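Local coordinates for SAHS4 (Ramazzottius varieornatus, PDB 5Z4G), which is thought to act as a secreted, heat-soluble molecular shield during desiccation and binds zinc ions, at residues K27-F41 with F145-I159. Sequence-based numbering, arbitrary orientation.
Sequences KWESIDGTPENWEAF and FTSNGVTGKRWYKKI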
loop_
_atom_site.group_PDB
_atom_site.type_symbol
_atom_site.label_atom_id
_atom_site.label_comp_id
_atom_site.label_asym_id
_atom_site.label_seq_id
_atom_site.Cartn_x
_atom_site.Cartn_y
_atom_site.Cartn_z
ATOM N N LYS A 27 1.589 -11.780 -4.494
ATOM C CA LYS A 27 1.234 -11.704 -3.078
ATOM C C LYS A 27 2.496 -11.506 -2.251
ATOM O O LYS A 27 3.539 -12.066 -2.560
ATOM C CB LYS A 27 0.469 -12.946 -2.627
ATOM C CG LYS A 27 -0.273 -12.745 -1.316
ATOM C CD LYS A 27 -1.007 -13.997 -0.908
ATOM C CE LYS A 27 -1.913 -13.717 0.276
ATOM N NZ LYS A 27 -2.754 -14.896 0.620
ATOM N N TRP A 28 2.384 -10.693 -1.202
ATOM C CA TRP A 28 3.529 -10.163 -0.477
ATOM C C TRP A 28 3.280 -10.224 1.023
ATOM O O TRP A 28 2.176 -9.936 1.481
ATOM C CB TRP A 28 3.749 -8.699 -0.882
ATOM C CG TRP A 28 3.960 -8.528 -2.364
ATOM C CD1 TRP A 28 3.019 -8.175 -3.309
ATOM C CD2 TRP A 28 5.184 -8.726 -3.072
ATOM N NE1 TRP A 28 3.599 -8.130 -4.560
ATOM C CE2 TRP A 28 4.930 -8.452 -4.442
ATOM C CE3 TRP A 28 6.496 -9.063 -2.672
ATOM C CZ2 TRP A 28 5.945 -8.527 -5.425
ATOM C CZ3 TRP A 28 7.507 -9.150 -3.648
ATOM C CH2 TRP A 28 7.222 -8.882 -5.009
ATOM N N GLU A 29 4.310 -10.599 1.779
ATOM C CA GLU A 29 4.243 -10.628 3.239
ATOM C C GLU A 29 5.254 -9.651 3.816
ATOM O O GLU A 29 6.430 -9.686 3.448
ATOM C CB GLU A 29 4.514 -12.042 3.765
ATOM C CG GLU A 29 4.564 -12.140 5.283
ATOM C CD GLU A 29 5.116 -13.469 5.762
ATOM O OE1 GLU A 29 5.809 -13.489 6.798
ATOM O OE2 GLU A 29 4.868 -14.495 5.101
ATOM N N SER A 30 4.800 -8.780 4.715
ATOM C CA SER A 30 5.694 -7.812 5.353
ATOM C C SER A 30 6.804 -8.542 6.112
ATOM O O SER A 30 6.559 -9.572 6.769
ATOM C CB SER A 30 4.918 -6.875 6.274
ATOM O OG SER A 30 4.269 -7.578 7.312
ATOM N N ILE A 31 8.027 -8.040 5.980
ATOM C CA ILE A 31 9.147 -8.625 6.725
ATOM C C ILE A 31 9.015 -8.303 8.213
ATOM O O ILE A 31 8.304 -7.370 8.579
ATOM C CB ILE A 31 10.519 -8.198 6.160
ATOM C CG1 ILE A 31 10.809 -6.718 6.448
ATOM C CG2 ILE A 31 10.590 -8.522 4.672
ATOM C CD1 ILE A 31 12.284 -6.358 6.393
ATOM N N ASP A 32 9.695 -9.072 9.058
ATOM C CA ASP A 32 9.675 -8.819 10.506
ATOM C C ASP A 32 10.143 -7.404 10.837
ATOM O O ASP A 32 11.074 -6.898 10.224
ATOM C CB ASP A 32 10.536 -9.847 11.241
ATOM C CG ASP A 32 9.830 -11.193 11.439
ATOM O OD1 ASP A 32 8.692 -11.387 10.962
ATOM O OD2 ASP A 32 10.425 -12.073 12.088
ATOM N N GLY A 33 9.470 -6.774 11.795
ATOM C CA GLY A 33 9.867 -5.457 12.267
ATOM C C GLY A 33 9.022 -4.332 11.715
ATOM O O GLY A 33 8.045 -4.563 10.993
ATOM N N THR A 34 9.409 -3.115 12.075
ATOM C CA THR A 34 8.699 -1.898 11.702
ATOM C C THR A 34 9.349 -1.249 10.481
ATOM O O THR A 34 10.528 -1.483 10.224
ATOM C CB THR A 34 8.676 -0.885 12.867
ATOM O OG1 THR A 34 10.002 -0.711 13.382
ATOM C CG2 THR A 34 7.756 -1.375 13.976
ATOM N N PRO A 35 8.584 -0.439 9.716
ATOM C CA PRO A 35 9.169 0.246 8.561
ATOM C C PRO A 35 10.372 1.107 8.939
ATOM O O PRO A 35 10.453 1.592 10.075
ATOM C CB PRO A 35 8.024 1.137 8.083
ATOM C CG PRO A 35 6.808 0.361 8.449
ATOM C CD PRO A 35 7.134 -0.182 9.809
ATOM N N GLU A 36 11.315 1.251 8.010
ATOM C CA GLU A 36 12.404 2.217 8.147
ATOM C C GLU A 36 11.819 3.608 8.373
ATOM O O GLU A 36 10.870 4.005 7.684
ATOM C CB GLU A 36 13.293 2.214 6.906
ATOM C CG GLU A 36 14.689 1.647 7.125
ATOM C CD GLU A 36 15.679 2.073 6.049
ATOM O OE1 GLU A 36 16.476 1.219 5.608
ATOM O OE2 GLU A 36 15.666 3.255 5.637
ATOM N N ASN A 37 12.370 4.316 9.364
ATOM C CA ASN A 37 11.929 5.663 9.748
ATOM C C ASN A 37 10.487 5.729 10.311
ATOM O O ASN A 37 9.861 6.794 10.320
ATOM C CB ASN A 37 12.130 6.645 8.574
ATOM C CG ASN A 37 12.384 8.066 9.031
ATOM O OD1 ASN A 37 13.011 8.300 10.065
ATOM N ND2 ASN A 37 11.914 9.029 8.245
ATOM N N TRP A 38 9.980 4.594 10.796
ATOM C CA TRP A 38 8.618 4.498 11.332
ATOM C C TRP A 38 8.295 5.495 12.439
ATOM O O TRP A 38 7.226 6.112 12.406
ATOM C CB TRP A 38 8.317 3.073 11.806
ATOM C CG TRP A 38 6.887 2.824 12.225
ATOM C CD1 TRP A 38 6.460 2.418 13.455
ATOM C CD2 TRP A 38 5.708 2.950 11.410
ATOM N NE1 TRP A 38 5.091 2.275 13.461
ATOM C CE2 TRP A 38 4.603 2.591 12.220
ATOM C CE3 TRP A 38 5.475 3.328 10.073
ATOM C CZ2 TRP A 38 3.280 2.607 11.744
ATOM C CZ3 TRP A 38 4.155 3.345 9.596
ATOM C CH2 TRP A 38 3.077 2.979 10.433
ATOM N N GLU A 39 9.211 5.650 13.405
ATOM C CA GLU A 39 9.003 6.561 14.534
ATOM C C GLU A 39 8.742 7.987 14.049
ATOM O O GLU A 39 7.759 8.606 14.460
ATOM C CB GLU A 39 10.167 6.530 15.537
ATOM C CG GLU A 39 9.792 7.092 16.906
ATOM C CD GLU A 39 10.982 7.450 17.787
ATOM O OE1 GLU A 39 10.929 7.136 18.991
ATOM O OE2 GLU A 39 11.960 8.053 17.297
ATOM N N ALA A 40 9.607 8.476 13.160
ATOM C CA ALA A 40 9.472 9.814 12.574
ATOM C C ALA A 40 8.190 9.976 11.745
ATOM O O ALA A 40 7.547 11.029 11.812
ATOM C CB ALA A 40 10.700 10.165 11.739
ATOM N N PHE A 41 7.827 8.934 10.984
ATOM C CA PHE A 41 6.606 8.941 10.165
ATOM C C PHE A 41 5.339 8.988 11.008
ATOM O O PHE A 41 4.430 9.755 10.706
ATOM C CB PHE A 41 6.560 7.756 9.182
ATOM C CG PHE A 41 5.353 7.768 8.270
ATOM C CD1 PHE A 41 5.362 8.513 7.089
ATOM C CD2 PHE A 41 4.197 7.049 8.598
ATOM C CE1 PHE A 41 4.248 8.540 6.249
ATOM C CE2 PHE A 41 3.081 7.070 7.764
ATOM C CZ PHE A 41 3.104 7.818 6.587
ATOM N N PHE A 145 6.514 5.319 1.515
ATOM C CA PHE A 145 5.354 6.178 1.753
ATOM C C PHE A 145 5.777 7.503 2.359
ATOM O O PHE A 145 6.561 7.530 3.313
ATOM C CB PHE A 145 4.282 5.481 2.612
ATOM C CG PHE A 145 4.830 4.665 3.747
ATOM C CD1 PHE A 145 5.164 3.318 3.557
ATOM C CD2 PHE A 145 4.980 5.222 5.019
ATOM C CE1 PHE A 145 5.655 2.557 4.606
ATOM C CE2 PHE A 145 5.476 4.461 6.064
ATOM C CZ PHE A 145 5.813 3.132 5.857
ATOM N N THR A 146 5.257 8.589 1.793
ATOM C CA THR A 146 5.604 9.937 2.237
ATOM C C THR A 146 4.338 10.697 2.572
ATOM O O THR A 146 3.402 10.715 1.772
ATOM C CB THR A 146 6.410 10.686 1.158
ATOM O OG1 THR A 146 7.561 9.905 0.808
ATOM C CG2 THR A 146 6.862 12.087 1.648
ATOM N N SER A 147 4.324 11.328 3.744
ATOM C CA SER A 147 3.207 12.169 4.150
ATOM C C SER A 147 3.709 13.259 5.074
ATOM O O SER A 147 4.520 12.986 5.966
ATOM C CB SER A 147 2.126 11.340 4.849
ATOM O OG SER A 147 0.974 12.129 5.067
ATOM N N ASN A 148 3.238 14.489 4.851
ATOM C CA ASN A 148 3.645 15.654 5.665
ATOM C C ASN A 148 5.167 15.784 5.726
ATOM O O ASN A 148 5.746 16.147 6.769
ATOM C CB ASN A 148 3.050 15.578 7.085
ATOM C CG ASN A 148 1.546 15.808 7.120
ATOM O OD1 ASN A 148 0.940 16.276 6.155
ATOM N ND2 ASN A 148 0.937 15.482 8.254
ATOM N N GLY A 149 5.806 15.466 4.600
ATOM C CA GLY A 149 7.247 15.612 4.448
ATOM C C GLY A 149 8.142 14.501 4.963
ATOM O O GLY A 149 9.360 14.586 4.805
ATOM N N VAL A 150 7.566 13.465 5.578
ATOM C CA VAL A 150 8.377 12.359 6.119
ATOM C C VAL A 150 8.121 11.071 5.362
ATOM O O VAL A 150 6.975 10.747 5.047
ATOM C CB VAL A 150 8.213 12.195 7.650
ATOM C CG1 VAL A 150 8.985 10.994 8.183
ATOM C CG2 VAL A 150 8.737 13.442 8.353
ATOM N N THR A 151 9.213 10.367 5.072
ATOM C CA THR A 151 9.189 9.135 4.305
ATOM C C THR A 151 9.517 7.933 5.181
ATOM O O THR A 151 10.507 7.932 5.915
ATOM C CB THR A 151 10.179 9.220 3.127
ATOM O OG1 THR A 151 9.797 10.302 2.281
ATOM C CG2 THR A 151 10.174 7.949 2.306
ATOM N N GLY A 152 8.655 6.925 5.101
ATOM C CA GLY A 152 8.918 5.608 5.658
ATOM C C GLY A 152 9.080 4.585 4.549
ATOM O O GLY A 152 8.647 4.809 3.426
ATOM N N LYS A 153 9.723 3.464 4.853
ATOM C CA LYS A 153 9.918 2.406 3.859
ATOM C C LYS A 153 9.671 1.065 4.509
ATOM O O LYS A 153 10.209 0.770 5.571
ATOM C CB LYS A 153 11.329 2.450 3.252
ATOM C CG LYS A 153 11.720 3.772 2.606
ATOM C CD LYS A 153 13.198 3.830 2.263
ATOM C CE LYS A 153 13.576 5.200 1.712
ATOM N NZ LYS A 153 14.886 5.168 0.998
ATOM N N ARG A 154 8.837 0.260 3.870
ATOM C CA ARG A 154 8.561 -1.090 4.342
ATOM C C ARG A 154 8.904 -2.115 3.278
ATOM O O ARG A 154 8.648 -1.900 2.083
ATOM C CB ARG A 154 7.097 -1.218 4.711
ATOM C CG ARG A 154 6.823 -2.360 5.648
ATOM C CD ARG A 154 5.358 -2.408 5.944
ATOM N NE ARG A 154 5.111 -3.211 7.128
ATOM C CZ ARG A 154 3.932 -3.731 7.435
ATOM N NH1 ARG A 154 2.899 -3.563 6.616
ATOM N NH2 ARG A 154 3.798 -4.444 8.543
ATOM N N TRP A 155 9.473 -3.236 3.714
ATOM C CA TRP A 155 9.846 -4.318 2.806
ATOM C C TRP A 155 8.957 -5.540 2.960
ATOM O O TRP A 155 8.507 -5.868 4.062
ATOM C CB TRP A 155 11.317 -4.705 2.987
ATOM C CG TRP A 155 12.253 -3.638 2.496
ATOM C CD1 TRP A 155 12.830 -3.560 1.260
ATOM C CD2 TRP A 155 12.701 -2.486 3.222
ATOM N NE1 TRP A 155 13.617 -2.433 1.172
ATOM C CE2 TRP A 155 13.558 -1.757 2.361
ATOM C CE3 TRP A 155 12.469 -2.002 4.521
ATOM C CZ2 TRP A 155 14.185 -0.567 2.755
ATOM C CZ3 TRP A 155 13.096 -0.813 4.914
ATOM C CH2 TRP A 155 13.942 -0.111 4.028
ATOM N N TYR A 156 8.714 -6.196 1.826
ATOM C CA TYR A 156 7.884 -7.400 1.749
ATOM C C TYR A 156 8.616 -8.468 0.956
ATOM O O TYR A 156 9.428 -8.144 0.083
ATOM C CB TYR A 156 6.565 -7.114 1.016
ATOM C CG TYR A 156 5.647 -6.103 1.670
ATOM C CD1 TYR A 156 5.925 -4.726 1.616
ATOM C CD2 TYR A 156 4.475 -6.512 2.309
ATOM C CE1 TYR A 156 5.094 -3.809 2.221
ATOM C CE2 TYR A 156 3.631 -5.597 2.926
ATOM C CZ TYR A 156 3.940 -4.240 2.859
ATOM O OH TYR A 156 3.128 -3.278 3.438
ATOM N N LYS A 157 8.301 -9.729 1.253
ATOM C CA LYS A 157 8.791 -10.889 0.508
ATOM C C LYS A 157 7.639 -11.503 -0.250
ATOM O O LYS A 157 6.523 -11.592 0.277
ATOM C CB LYS A 157 9.378 -11.942 1.465
ATOM C CG LYS A 157 10.701 -11.572 2.122
ATOM C CD LYS A 157 11.866 -11.418 1.147
ATOM C CE LYS A 157 12.409 -12.734 0.611
ATOM N NZ LYS A 157 13.640 -12.505 -0.200
ATOM N N LYS A 158 7.906 -11.941 -1.481
ATOM C CA LYS A 158 6.872 -12.597 -2.294
ATOM C C LYS A 158 6.516 -13.944 -1.693
ATOM O O LYS A 158 7.392 -14.699 -1.245
ATOM C CB LYS A 158 7.324 -12.771 -3.737
ATOM C CG LYS A 158 6.204 -13.183 -4.684
ATOM C CD LYS A 158 6.706 -13.346 -6.105
ATOM C CE LYS A 158 6.827 -12.008 -6.806
ATOM N NZ LYS A 158 7.113 -12.217 -8.254
ATOM N N ILE A 159 5.219 -14.217 -1.661
ATOM C CA ILE A 159 4.708 -15.492 -1.132
ATOM C C ILE A 159 3.721 -16.119 -2.117
ATOM O O ILE A 159 3.103 -15.408 -2.907
ATOM C CB ILE A 159 4.059 -15.331 0.271
ATOM C CG1 ILE A 159 2.934 -14.278 0.248
ATOM C CG2 ILE A 159 5.131 -15.016 1.316
ATOM C CD1 ILE A 159 2.036 -14.249 1.470
HETATM O O HOH W 1 2.714 -14.264 -5.431
HETATM O O HOH W 2 7.741 -4.587 8.132
HETATM O O HOH W 3 5.682 -3.267 10.485
#
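Phe41 and Phe145 meet as a T-shaped pair, ring planes 77° apart: the edge of Phe145 points at the face of Phe41, its CD2 lying 3.5 Å above the centre of that ring. At the rim of Phe41, near its plane, sits the carbonyl O of Val150, 3.4 Å from CD1 of Phe41. Phe145 in turn carries the carbonyl O of Gly152 over one face, while CG of Pro35 lies at its edge and CE2 of Phe145 reaches the edge of Trp38. A side chain on Gly152 would run into CE2 of Phe145, so the bare backbone makes room for the ring. With CG anti to the backbone N (chi1 -177°), Phe41 swings from its helix over the hairpin that joins strands 140-147 and 150-159. An alanine here would take the whole ring away, which is likely to leave the edge of Phe145 without its aromatic mate and open a gap beside Ser147 CB. This is the closure of a fatty-acid-binding-protein-like barrel, where first strand 26-30 pairs antiparallel with last strand 150-159; after strand 26-30 a loop leads into helix 38-44, which probably corresponds to part of that family's helical lid. Glu29 and Lys157 exchange two backbone bonds; beyond the loop, Glu36 and Lys153 exchange another two, the one from Glu36 N clearly bent. Next to it, ND2 of Asn37 gives a nearly straight bond (167°) to O of Thr151, 2.9 Å away and exactly in the amide plane. Between these pairings, CB of Ser30 lies 3.4 Å above the centre of the Arg154 guanidinium, whose NH1 bonds Thr61 OG1 and, less straight, Tyr156 OH, itself paired with Gln143 OE1; NE bonds a water near Gly33 O.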